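Local atomic coordinates of surface layer protein (Geobacillus stearothermophilus, PDB entry 4UJ7), a protein that probably self-assembles into the crystalline surface layer of the bacterial cell envelope, represented here by domains 5 and 6, the second of which binds calcium. Residues A[13-18]-A[45-50]; A[51-56]-A[63-68]; A[142-145]-A[149-152]; A[171-176]-A[182-187]. All blocks are in the same frame, centred on the assembly; numbering follows the deposited sequence. Where two conformers were deposited one is given.

Contact 1. Residues A[13-18]-A[45-50]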
loop_
_atom_site.group_PDB
_atom_site.type_symbol
_atom_site.label_atom_id
_atom_site.label_comp_id
_atom_site.label_asym_id
_atom_site.label_seq_id
_atom_site.Cartn_x
_atom_site.Cartn_y
_atom_site.Cartn_z
ATOM N N PRO A 13 9.508 -22.335 -15.833
ATOM C CA PRO A 13 9.065 -20.945 -15.653
ATOM C C PRO A 13 10.173 -19.923 -15.865
ATOM O O PRO A 13 11.291 -20.110 -15.390
ATOM C CB PRO A 13 8.577 -20.913 -14.194
ATOM C CG PRO A 13 8.234 -22.334 -13.885
ATOM C CD PRO A 13 9.273 -23.134 -14.615
ATOM N N VAL A 14 9.835 -18.860 -16.595
ATOM C CA VAL A 14 10.723 -17.738 -16.866
ATOM C C VAL A 14 9.936 -16.451 -16.571
ATOM O O VAL A 14 8.717 -16.456 -16.667
ATOM C CB VAL A 14 11.192 -17.782 -18.350
ATOM C CG1 VAL A 14 10.038 -17.540 -19.320
ATOM C CG2 VAL A 14 12.327 -16.806 -18.608
ATOM N N LEU A 15 10.609 -15.356 -16.213
ATOM C CA LEU A 15 9.876 -14.076 -16.077
ATOM C C LEU A 15 9.208 -13.648 -17.390
ATOM O O LEU A 15 9.882 -13.561 -18.415
ATOM C CB LEU A 15 10.798 -12.950 -15.588
ATOM C CG LEU A 15 10.129 -11.575 -15.400
ATOM C CD1 LEU A 15 9.080 -11.597 -14.288
ATOM C CD2 LEU A 15 11.160 -10.484 -15.123
ATOM N N GLU A 16 7.901 -13.385 -17.350
ATOM C CA GLU A 16 7.130 -12.953 -18.523
ATOM C C GLU A 16 6.574 -11.521 -18.414
ATOM O O GLU A 16 6.621 -10.757 -19.382
ATOM C CB GLU A 16 5.990 -13.949 -18.764
ATOM C CG GLU A 16 5.150 -13.672 -20.013
ATOM C CD GLU A 16 5.705 -14.326 -21.263
ATOM O OE1 GLU A 16 6.734 -15.027 -21.176
ATOM O OE2 GLU A 16 5.096 -14.154 -22.346
ATOM N N THR A 17 6.041 -11.164 -17.238
ATOM C CA THR A 17 5.305 -9.912 -17.042
ATOM C C THR A 17 5.769 -9.317 -15.700
ATOM O O THR A 17 5.797 -10.039 -14.690
ATOM C CB THR A 17 3.772 -10.183 -16.987
ATOM O OG1 THR A 17 3.341 -10.797 -18.217
ATOM C CG2 THR A 17 2.954 -8.899 -16.771
ATOM N N ILE A 18 6.128 -8.030 -15.709
ATOM C CA ILE A 18 6.251 -7.247 -14.464
ATOM C C ILE A 18 4.901 -6.582 -14.258
ATOM O O ILE A 18 4.684 -5.465 -14.737
ATOM C CB ILE A 18 7.377 -6.193 -14.514
ATOM C CG1 ILE A 18 8.698 -6.875 -14.862
ATOM C CG2 ILE A 18 7.518 -5.435 -13.174
ATOM C CD1 ILE A 18 9.843 -5.912 -15.118
ATOM N N ASN A 45 1.743 -17.349 -12.912
ATOM C CA ASN A 45 2.072 -17.608 -11.510
ATOM C C ASN A 45 3.216 -16.723 -11.016
ATOM O O ASN A 45 4.009 -16.234 -11.819
ATOM C CB ASN A 45 2.414 -19.081 -11.316
ATOM C CG ASN A 45 1.218 -19.988 -11.577
ATOM O OD1 ASN A 45 0.090 -19.661 -11.207
ATOM N ND2 ASN A 45 1.461 -21.121 -12.218
ATOM N N LYS A 46 3.288 -16.519 -9.703
ATOM C CA LYS A 46 4.335 -15.672 -9.126
ATOM C C LYS A 46 5.719 -16.228 -9.444
ATOM O O LYS A 46 5.933 -17.443 -9.466
ATOM C CB LYS A 46 4.130 -15.471 -7.622
ATOM C CG LYS A 46 2.861 -14.691 -7.297
ATOM C CD LYS A 46 2.967 -13.950 -5.977
ATOM C CE LYS A 46 1.601 -13.737 -5.346
ATOM N NZ LYS A 46 1.164 -14.939 -4.587
ATOM N N PHE A 47 6.647 -15.319 -9.713
ATOM C CA PHE A 47 8.018 -15.674 -10.065
ATOM C C PHE A 47 8.949 -14.835 -9.194
ATOM O O PHE A 47 8.813 -13.618 -9.155
ATOM C CB PHE A 47 8.239 -15.368 -11.555
ATOM C CG PHE A 47 9.607 -15.722 -12.064
ATOM C CD1 PHE A 47 9.875 -17.014 -12.523
ATOM C CD2 PHE A 47 10.619 -14.766 -12.106
ATOM C CE1 PHE A 47 11.137 -17.348 -13.001
ATOM C CE2 PHE A 47 11.885 -15.097 -12.588
ATOM C CZ PHE A 47 12.133 -16.387 -13.033
ATOM N N THR A 48 9.909 -15.475 -8.522
ATOM C CA THR A 48 10.880 -14.753 -7.695
ATOM C C THR A 48 12.004 -14.196 -8.557
ATOM O O THR A 48 12.628 -14.925 -9.343
ATOM C CB THR A 48 11.485 -15.680 -6.627
ATOM O OG1 THR A 48 10.433 -16.136 -5.772
ATOM C CG2 THR A 48 12.553 -14.958 -5.799
ATOM N N GLY A 49 12.233 -12.891 -8.438
ATOM C CA GLY A 49 13.319 -12.252 -9.172
ATOM C C GLY A 49 13.591 -10.888 -8.570
ATOM O O GLY A 49 12.794 -10.400 -7.770
ATOM N N ASN A 50 14.717 -10.289 -8.947
ATOM C CA ASN A 50 15.106 -8.982 -8.406
ATOM C C ASN A 50 14.695 -7.876 -9.346
ATOM O O ASN A 50 14.519 -8.125 -10.558
ATOM C CB ASN A 50 16.614 -8.938 -8.159
ATOM C CG ASN A 50 17.104 -10.156 -7.395
ATOM O OD1 ASN A 50 16.481 -10.581 -6.413
ATOM N ND2 ASN A 50 18.191 -10.756 -7.867
#

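Contact 2. Residues A[51-56]-A[63-68]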
loop_
_atom_site.group_PDB
_atom_site.type_symbol
_atom_site.label_atom_id
_atom_site.label_comp_id
_atom_site.label_asym_id
_atom_site.label_seq_id
_atom_site.Cartn_x
_atom_site.Cartn_y
_atom_site.Cartn_z
ATOM N N VAL A 51 14.527 -6.662 -8.810
ATOM C CA VAL A 51 14.083 -5.519 -9.614
ATOM C C VAL A 51 14.884 -4.249 -9.345
ATOM O O VAL A 51 15.315 -3.979 -8.208
ATOM C CB VAL A 51 12.570 -5.183 -9.439
ATOM C CG1 VAL A 51 11.683 -6.328 -9.910
ATOM C CG2 VAL A 51 12.233 -4.782 -8.007
ATOM N N ASN A 52 15.078 -3.471 -10.406
ATOM C CA ASN A 52 15.563 -2.105 -10.326
ATOM C C ASN A 52 14.466 -1.136 -10.634
ATOM O O ASN A 52 13.620 -1.390 -11.503
ATOM C CB ASN A 52 16.665 -1.880 -11.341
ATOM C CG ASN A 52 17.940 -2.475 -10.898
ATOM O OD1 ASN A 52 18.626 -1.909 -10.006
ATOM N ND2 ASN A 52 18.265 -3.635 -11.456
ATOM N N VAL A 53 14.456 -0.029 -9.914
ATOM C CA VAL A 53 13.543 1.077 -10.164
ATOM C C VAL A 53 14.362 2.347 -10.313
ATOM O O VAL A 53 15.253 2.635 -9.491
ATOM C CB VAL A 53 12.446 1.264 -9.068
ATOM C CG1 VAL A 53 11.532 0.047 -9.036
ATOM C CG2 VAL A 53 13.061 1.561 -7.694
ATOM N N THR A 54 14.060 3.086 -11.370
ATOM C CA THR A 54 14.754 4.332 -11.676
ATOM C C THR A 54 13.770 5.369 -12.186
ATOM O O THR A 54 12.860 5.062 -12.967
ATOM C CB THR A 54 15.845 4.155 -12.760
ATOM O OG1 THR A 54 15.279 3.563 -13.934
ATOM C CG2 THR A 54 17.009 3.312 -12.258
ATOM N N SER A 55 13.950 6.598 -11.726
ATOM C CA SER A 55 13.207 7.736 -12.242
ATOM C C SER A 55 14.028 8.336 -13.359
ATOM O O SER A 55 15.243 8.516 -13.224
ATOM C CB SER A 55 12.999 8.787 -11.166
ATOM O OG SER A 55 12.471 9.958 -11.751
ATOM N N ASP A 56 13.361 8.697 -14.437
ATOM C CA ASP A 56 14.079 9.200 -15.572
ATOM C C ASP A 56 14.267 10.726 -15.501
ATOM O O ASP A 56 14.864 11.321 -16.398
ATOM C CB ASP A 56 13.441 8.643 -16.847
ATOM C CG ASP A 56 13.447 7.101 -16.855
ATOM O OD1 ASP A 56 14.546 6.509 -16.929
ATOM O OD2 ASP A 56 12.371 6.470 -16.758
ATOM N N VAL A 63 12.421 7.711 -6.499
ATOM C CA VAL A 63 11.763 6.415 -6.373
ATOM C C VAL A 63 12.583 5.434 -5.543
ATOM O O VAL A 63 13.822 5.498 -5.520
ATOM C CB VAL A 63 11.441 5.832 -7.769
ATOM C CG1 VAL A 63 12.712 5.426 -8.511
ATOM C CG2 VAL A 63 10.465 4.666 -7.666
ATOM N N SER A 64 11.890 4.541 -4.836
ATOM C CA SER A 64 12.549 3.478 -4.105
ATOM C C SER A 64 11.668 2.239 -4.134
ATOM O O SER A 64 10.505 2.310 -4.544
ATOM C CB SER A 64 12.827 3.907 -2.664
ATOM O OG SER A 64 11.610 4.182 -1.987
ATOM N N VAL A 65 12.231 1.100 -3.757
ATOM C CA VAL A 65 11.503 -0.171 -3.804
ATOM C C VAL A 65 11.729 -0.973 -2.535
ATOM O O VAL A 65 12.843 -1.007 -1.974
ATOM C CB VAL A 65 11.851 -0.982 -5.088
ATOM C CG1 VAL A 65 13.342 -1.297 -5.198
ATOM C CG2 VAL A 65 11.034 -2.265 -5.183
ATOM N N SER A 66 10.673 -1.651 -2.081
ATOM C CA SER A 66 10.757 -2.423 -0.833
ATOM C C SER A 66 11.731 -3.601 -0.912
ATOM O O SER A 66 12.036 -4.114 -2.013
ATOM C CB SER A 66 9.343 -2.883 -0.407
ATOM O OG SER A 66 8.814 -3.864 -1.302
ATOM N N ASN A 67 12.217 -4.023 0.258
ATOM C CA ASN A 67 13.217 -5.088 0.376
ATOM C C ASN A 67 14.433 -4.866 -0.516
ATOM O O ASN A 67 15.068 -5.811 -0.973
ATOM C CB ASN A 67 12.639 -6.511 0.200
ATOM C CG ASN A 67 13.423 -7.544 1.005
ATOM O OD1 ASN A 67 13.509 -7.406 2.234
ATOM N ND2 ASN A 67 14.014 -8.565 0.342
ATOM N N SER A 68 14.718 -3.598 -0.795
ATOM C CA SER A 68 15.789 -3.235 -1.745
ATOM C C SER A 68 15.725 -4.035 -3.040
ATOM O O SER A 68 16.745 -4.339 -3.666
ATOM C CB SER A 68 17.153 -3.367 -1.077
ATOM O OG SER A 68 17.177 -2.473 0.030
#

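Contact 3. Residues A[142-145]-A[149-152]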
loop_
_atom_site.group_PDB
_atom_site.type_symbol
_atom_site.label_atom_id
_atom_site.label_comp_id
_atom_site.label_asym_id
_atom_site.label_seq_id
_atom_site.Cartn_x
_atom_site.Cartn_y
_atom_site.Cartn_z
ATOM N N ALA A 142 -5.703 12.001 1.394
ATOM C CA ALA A 142 -6.566 13.020 0.805
ATOM C C ALA A 142 -6.261 13.166 -0.703
ATOM O O ALA A 142 -5.094 13.214 -1.115
ATOM C CB ALA A 142 -6.401 14.336 1.536
ATOM N N VAL A 143 -7.315 13.252 -1.511
ATOM C CA VAL A 143 -7.212 13.207 -2.968
ATOM C C VAL A 143 -7.972 14.387 -3.579
ATOM O O VAL A 143 -9.120 14.620 -3.214
ATOM C CB VAL A 143 -7.780 11.860 -3.488
ATOM C CG1 VAL A 143 -7.736 11.781 -5.001
ATOM C CG2 VAL A 143 -7.004 10.697 -2.882
ATOM N N ASP A 144 -7.345 15.118 -4.505
ATOM C CA ASP A 144 -8.051 16.239 -5.147
ATOM C C ASP A 144 -9.000 15.753 -6.243
ATOM O O ASP A 144 -9.093 14.554 -6.509
ATOM C CB ASP A 144 -7.081 17.338 -5.622
ATOM C CG ASP A 144 -6.266 16.941 -6.848
ATOM O OD1 ASP A 144 -6.608 15.976 -7.572
ATOM O OD2 ASP A 144 -5.249 17.611 -7.098
ATOM N N ALA A 145 -9.716 16.685 -6.875
ATOM C CA ALA A 145 -10.767 16.328 -7.835
ATOM C C ALA A 145 -10.247 15.557 -9.041
ATOM O O ALA A 145 -10.999 14.789 -9.649
ATOM C CB ALA A 145 -11.528 17.575 -8.281
ATOM N N ILE A 149 -2.919 12.605 -5.186
ATOM C CA ILE A 149 -2.748 12.533 -3.742
ATOM C C ILE A 149 -2.166 13.861 -3.265
ATOM O O ILE A 149 -1.064 14.263 -3.663
ATOM C CB ILE A 149 -1.882 11.331 -3.288
ATOM C CG1 ILE A 149 -2.681 10.033 -3.414
ATOM C CG2 ILE A 149 -1.447 11.499 -1.835
ATOM C CD1 ILE A 149 -1.863 8.780 -3.213
ATOM N N VAL A 150 -2.937 14.545 -2.429
ATOM C CA VAL A 150 -2.538 15.863 -1.925
ATOM C C VAL A 150 -2.177 15.858 -0.438
ATOM O O VAL A 150 -1.623 16.822 0.062
ATOM C CB VAL A 150 -3.576 16.972 -2.256
ATOM C CG1 VAL A 150 -3.681 17.158 -3.764
ATOM C CG2 VAL A 150 -4.933 16.649 -1.638
ATOM N N GLY A 151 -2.462 14.770 0.273
ATOM C CA GLY A 151 -2.031 14.678 1.670
ATOM C C GLY A 151 -2.147 13.264 2.198
ATOM O O GLY A 151 -2.991 12.498 1.740
ATOM N N ASP A 152 -1.273 12.917 3.144
ATOM C CA ASP A 152 -1.390 11.685 3.909
ATOM C C ASP A 152 -1.932 12.067 5.284
ATOM O O ASP A 152 -1.240 12.690 6.085
ATOM C CB ASP A 152 -0.015 10.998 3.995
ATOM C CG ASP A 152 -0.034 9.716 4.809
ATOM O OD1 ASP A 152 -0.959 9.525 5.610
ATOM O OD2 ASP A 152 0.910 8.914 4.668
#

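Contact 4. Residues A[171-176]-A[182-187]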
loop_
_atom_site.group_PDB
_atom_site.type_symbol
_atom_site.label_atom_id
_atom_site.label_comp_id
_atom_site.label_asym_id
_atom_site.label_seq_id
_atom_site.Cartn_x
_atom_site.Cartn_y
_atom_site.Cartn_z
ATOM N N VAL A 171 -9.606 -7.448 16.749
ATOM C CA VAL A 171 -8.323 -6.835 16.376
ATOM C C VAL A 171 -8.064 -5.541 17.133
ATOM O O VAL A 171 -9.004 -4.892 17.608
ATOM C CB VAL A 171 -8.221 -6.556 14.853
ATOM C CG1 VAL A 171 -8.328 -7.842 14.055
ATOM C CG2 VAL A 171 -9.287 -5.573 14.396
ATOM N N ASN A 172 -6.786 -5.205 17.261
ATOM C CA ASN A 172 -6.365 -3.898 17.772
ATOM C C ASN A 172 -5.892 -3.028 16.642
ATOM O O ASN A 172 -5.307 -3.527 15.685
ATOM C CB ASN A 172 -5.245 -4.055 18.801
ATOM C CG ASN A 172 -5.774 -4.328 20.205
ATOM O OD1 ASN A 172 -6.855 -3.857 20.586
ATOM N ND2 ASN A 172 -5.013 -5.078 20.979
ATOM N N ALA A 173 -6.157 -1.730 16.746
ATOM C CA ALA A 173 -5.757 -0.750 15.733
ATOM C C ALA A 173 -4.960 0.321 16.436
ATOM O O ALA A 173 -5.454 0.938 17.401
ATOM C CB ALA A 173 -6.980 -0.150 15.064
ATOM N N SER A 174 -3.735 0.568 15.972
ATOM C CA SER A 174 -2.835 1.504 16.652
ATOM C C SER A 174 -2.013 2.342 15.675
ATOM O O SER A 174 -1.417 1.784 14.746
ATOM C CB SER A 174 -1.868 0.710 17.523
ATOM O OG SER A 174 -1.190 -0.257 16.735
ATOM N N LYS A 175 -1.951 3.657 15.891
ATOM C CA LYS A 175 -1.102 4.532 15.074
ATOM C C LYS A 175 0.352 4.335 15.433
ATOM O O LYS A 175 0.722 4.386 16.607
ATOM C CB LYS A 175 -1.433 6.005 15.312
ATOM C CG LYS A 175 -2.751 6.435 14.723
ATOM C CD LYS A 175 -2.987 7.920 14.950
ATOM C CE LYS A 175 -4.417 8.250 14.587
ATOM N NZ LYS A 175 -4.915 9.496 15.232
ATOM N N SER A 176 1.182 4.130 14.418
ATOM C CA SER A 176 2.617 3.998 14.617
ATOM C C SER A 176 3.295 5.091 13.815
ATOM O O SER A 176 3.235 5.086 12.592
ATOM C CB SER A 176 3.090 2.620 14.187
ATOM O OG SER A 176 2.456 1.647 15.005
ATOM N N THR A 182 3.096 8.215 9.460
ATOM C CA THR A 182 2.196 7.411 10.291
ATOM C C THR A 182 1.572 6.246 9.509
ATOM O O THR A 182 1.059 6.441 8.402
ATOM C CB THR A 182 1.079 8.306 10.883
ATOM O OG1 THR A 182 1.677 9.319 11.701
ATOM C CG2 THR A 182 0.089 7.498 11.727
ATOM N N VAL A 183 1.626 5.043 10.092
ATOM C CA VAL A 183 0.897 3.876 9.560
ATOM C C VAL A 183 -0.078 3.405 10.640
ATOM O O VAL A 183 0.276 3.380 11.826
ATOM C CB VAL A 183 1.874 2.737 9.177
ATOM C CG1 VAL A 183 1.135 1.520 8.665
ATOM C CG2 VAL A 183 2.874 3.233 8.133
ATOM N N TYR A 184 -1.306 3.041 10.254
ATOM C CA TYR A 184 -2.219 2.440 11.228
ATOM C C TYR A 184 -2.019 0.920 11.165
ATOM O O TYR A 184 -2.205 0.305 10.106
ATOM C CB TYR A 184 -3.665 2.803 10.887
ATOM C CG TYR A 184 -4.435 3.482 12.006
ATOM C CD1 TYR A 184 -4.749 2.792 13.181
ATOM C CD2 TYR A 184 -4.855 4.814 11.884
ATOM C CE1 TYR A 184 -5.455 3.395 14.210
ATOM C CE2 TYR A 184 -5.575 5.431 12.908
ATOM C CZ TYR A 184 -5.874 4.719 14.069
ATOM O OH TYR A 184 -6.584 5.313 15.102
ATOM N N VAL A 185 -1.613 0.331 12.283
ATOM C CA VAL A 185 -1.217 -1.075 12.324
ATOM C C VAL A 185 -2.303 -1.859 13.035
ATOM O O VAL A 185 -2.666 -1.555 14.181
ATOM C CB VAL A 185 0.148 -1.244 13.008
ATOM C CG1 VAL A 185 0.547 -2.715 13.060
ATOM C CG2 VAL A 185 1.211 -0.433 12.275
ATOM N N ILE A 186 -2.811 -2.870 12.338
ATOM C CA ILE A 186 -3.891 -3.715 12.850
ATOM C C ILE A 186 -3.302 -5.082 13.221
ATOM O O ILE A 186 -2.608 -5.708 12.413
ATOM C CB ILE A 186 -4.996 -3.904 11.769
ATOM C CG1 ILE A 186 -5.327 -2.589 11.024
ATOM C CG2 ILE A 186 -6.238 -4.524 12.408
ATOM C CD1 ILE A 186 -5.747 -1.454 11.935
ATOM N N THR A 187 -3.579 -5.555 14.434
ATOM C CA THR A 187 -3.075 -6.864 14.880
ATOM C C THR A 187 -4.188 -7.667 15.543
ATOM O O THR A 187 -5.201 -7.103 15.969
ATOM C CB THR A 187 -1.925 -6.698 15.881
ATOM O OG1 THR A 187 -2.352 -5.836 16.943
ATOM C CG2 THR A 187 -0.655 -6.118 15.204
HETATM O O HOH W 1 -3.295 -6.617 19.280
HETATM O O HOH W 2 -6.388 4.155 17.500
HETATM O O HOH W 3 -1.960 -3.026 16.492
#

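Contact 1. Residues A[13-18]-A[45-50]
One face of the F47 ring is laid against the backbone of V14 and L15: the amide N of L15 stands 3.6 Å above the plane, over the ring centre, and V14 C sits on the same face nearer the rim. P13 O approaches CE1 of F47 obliquely, at 3.7 Å, while P13 CB lies farther off near CD1. The side chain of L15 crosses that of F47 at about a right angle, with CB of L15 3.8 Å from F47 CE2. With CG of F47 anti to its own N (chi1 -178°), the ring is carried out of the loop 45-50 towards the incoming chain. A flat aromatic suits this place because its face can lie on a peptide group. The contact lies at the edge of an immunoglobulin-like Big sandwich, where strand 15-20 pairs with strand 32-41 through a classic beta bulge in which E16 and T17 both face K40. Cutting F47 back to an alanine would probably leave the V14-L15 peptide and L15 CB without their apolar cover, and the chain entering the first strand less firmly seated. L15 also touches L39 and S93, and V14 N is hydrogen-bonded to Q42 OE1.

Contact 2. Residues A[51-56]-A[63-68]
S55 OG, on the residue whose CB lies 4.3 Å from V63 CG1, is gripped by two backbone groups outside the pair: it donates to A61 O and accepts from K57 N. These bonds tie the end of strand 52-55 to the connection at K57 and to the start of strand 61-65 at A61, and a small hydroxyl residue suits a place where one oxygen can serve two backbone groups. The rest is van der Waals packing, chiefly of valine methyls. V63 CG1, set between its own N and carbonyl carbon (chi1 69°), reaches past V53 and comes to 3.6 Å from S55 N, and it also lies against T54 C. V53 CG2 wedges between two valines of the other strand, 4.0 Å from V63 CG1 and 3.8 Å from V65 CG1. At the far end the methyls V51 CG2 and V65 CG2 meet at 4.0 Å. Beta-branched valine serves well here, since it keeps the strand extended and offers two methyls to neighbours ahead and behind. The strand axes run antiparallel at 170° but stay 6.4 Å apart, too wide for backbone pairing. Each strand bonds within its own sheet instead, T54 with T90 and S64 with T78. Two edge strands of different sheets, zipped by side chains alone, are how one open side of an immunoglobulin-like beta sandwich is closed.

Contact 3. Residues A[142-145]-A[149-152]
V150 sets its two methyls against different groups of the opposite strand. Its CG2, lodged between its own N and carbonyl carbon (chi1 -64°), leans over the peptide of A142 at 3.5 Å from A142 O, while CG1 lies 3.7 Å from D144 OD2. The side chains of D144 and V150 cross at about a right angle, with the methyl beside the carboxylate, whose oxygens have polar partners elsewhere: D144 OD1 takes N148 N of the turn, and OD2 takes G108 N. On the face carrying V143 and I149, V143 CG2 lies 4.4 Å from I149 CG1. A142 O receives V150 N at 2.9 Å and, weakly, G151 N, and A142 N donates to G151 O at 2.8 Å. V150 and G151 thus both face A142 in a classic beta bulge. A glycine in place of V150 would probably uncover the flank of the D144 carboxylate and the A142 carbonyl, leaving the bulge freer to flex. The hairpin of strands 135-144 and 149-152 stands between the two domains: V143 pairs through its backbone with A111 and N112 beside strand 135-144, while I149 bonds with S26 and A28 of strand 25-28 in the first sandwich.

Contact 4. Residues A[171-176]-A[182-187]
K175 lies over one face of the Y184 ring in a CH-pi contact, its CG 3.8 Å from the ring centroid and 22° off the normal. Farther along the lysine chain, CE reaches 3.5 Å from Y184 CE2. The ring meets strand 171-176 at its edge too, where A173 C lies in its plane; a nearly eclipsed first torsion (chi1 -124°) swings the tyrosine across to its neighbours. On the same face A173, small enough to accept a neighbour on top, takes I186 CD1 at 3.6 Å from its CB, and I186 CG2 packs on V171 CB. Six backbone hydrogen bonds hold the ladder, in pairs at N172-T187, S174-V185 and S176-V183. That from V185 N to S174 O is almost straight (2.9 Å, 176° at the hydrogen).

The face carrying N172, S174, S176 and T187, with V183 and V185 among them, is more polar. One water joins N172 ND2 to T187 OG1, and another is shared by S174 OG, T187 OG1 and V185 O, to which it donates. Small hydroxyl residues suit such a wetted surface. Next outward, Y184 OH bonds I159 N and a water, and K175 NZ bonds N155 O, anchoring both long side chains. I186 and V171 reach L199 and I123, and the side chain of V171 is about 4 Å from that of calcium ligand E197; on the S174 face the side chains of V185 and D135, a ligand of another calcium, are equally near. A regular two-stranded antiparallel hairpin, one face packed on the core and calcium ligands near both, is a building block of this immunoglobulin-like Big sandwich.

How the contacts relate
Contacts 1 and 2 are surface contacts of the first sandwich, following each other directly in sequence, and neither uses a backbone ladder: one rests an aromatic ring on a peptide, the other meshes valines between edge strands of two sheets. Contacts 3 and 4 are partly buried and both are hairpins of the second sandwich, belonging to one sheet in which strands 135-144 and 181-188 are neighbours. Their backbones are paired, briefly and through a bulge at 142-145/149-152 and regularly in 171-176/182-187. Contact 3 lies where the domains meet, while contact 4 alone borders calcium sites. The centres of contacts 1 and 3 are about 33 Å apart.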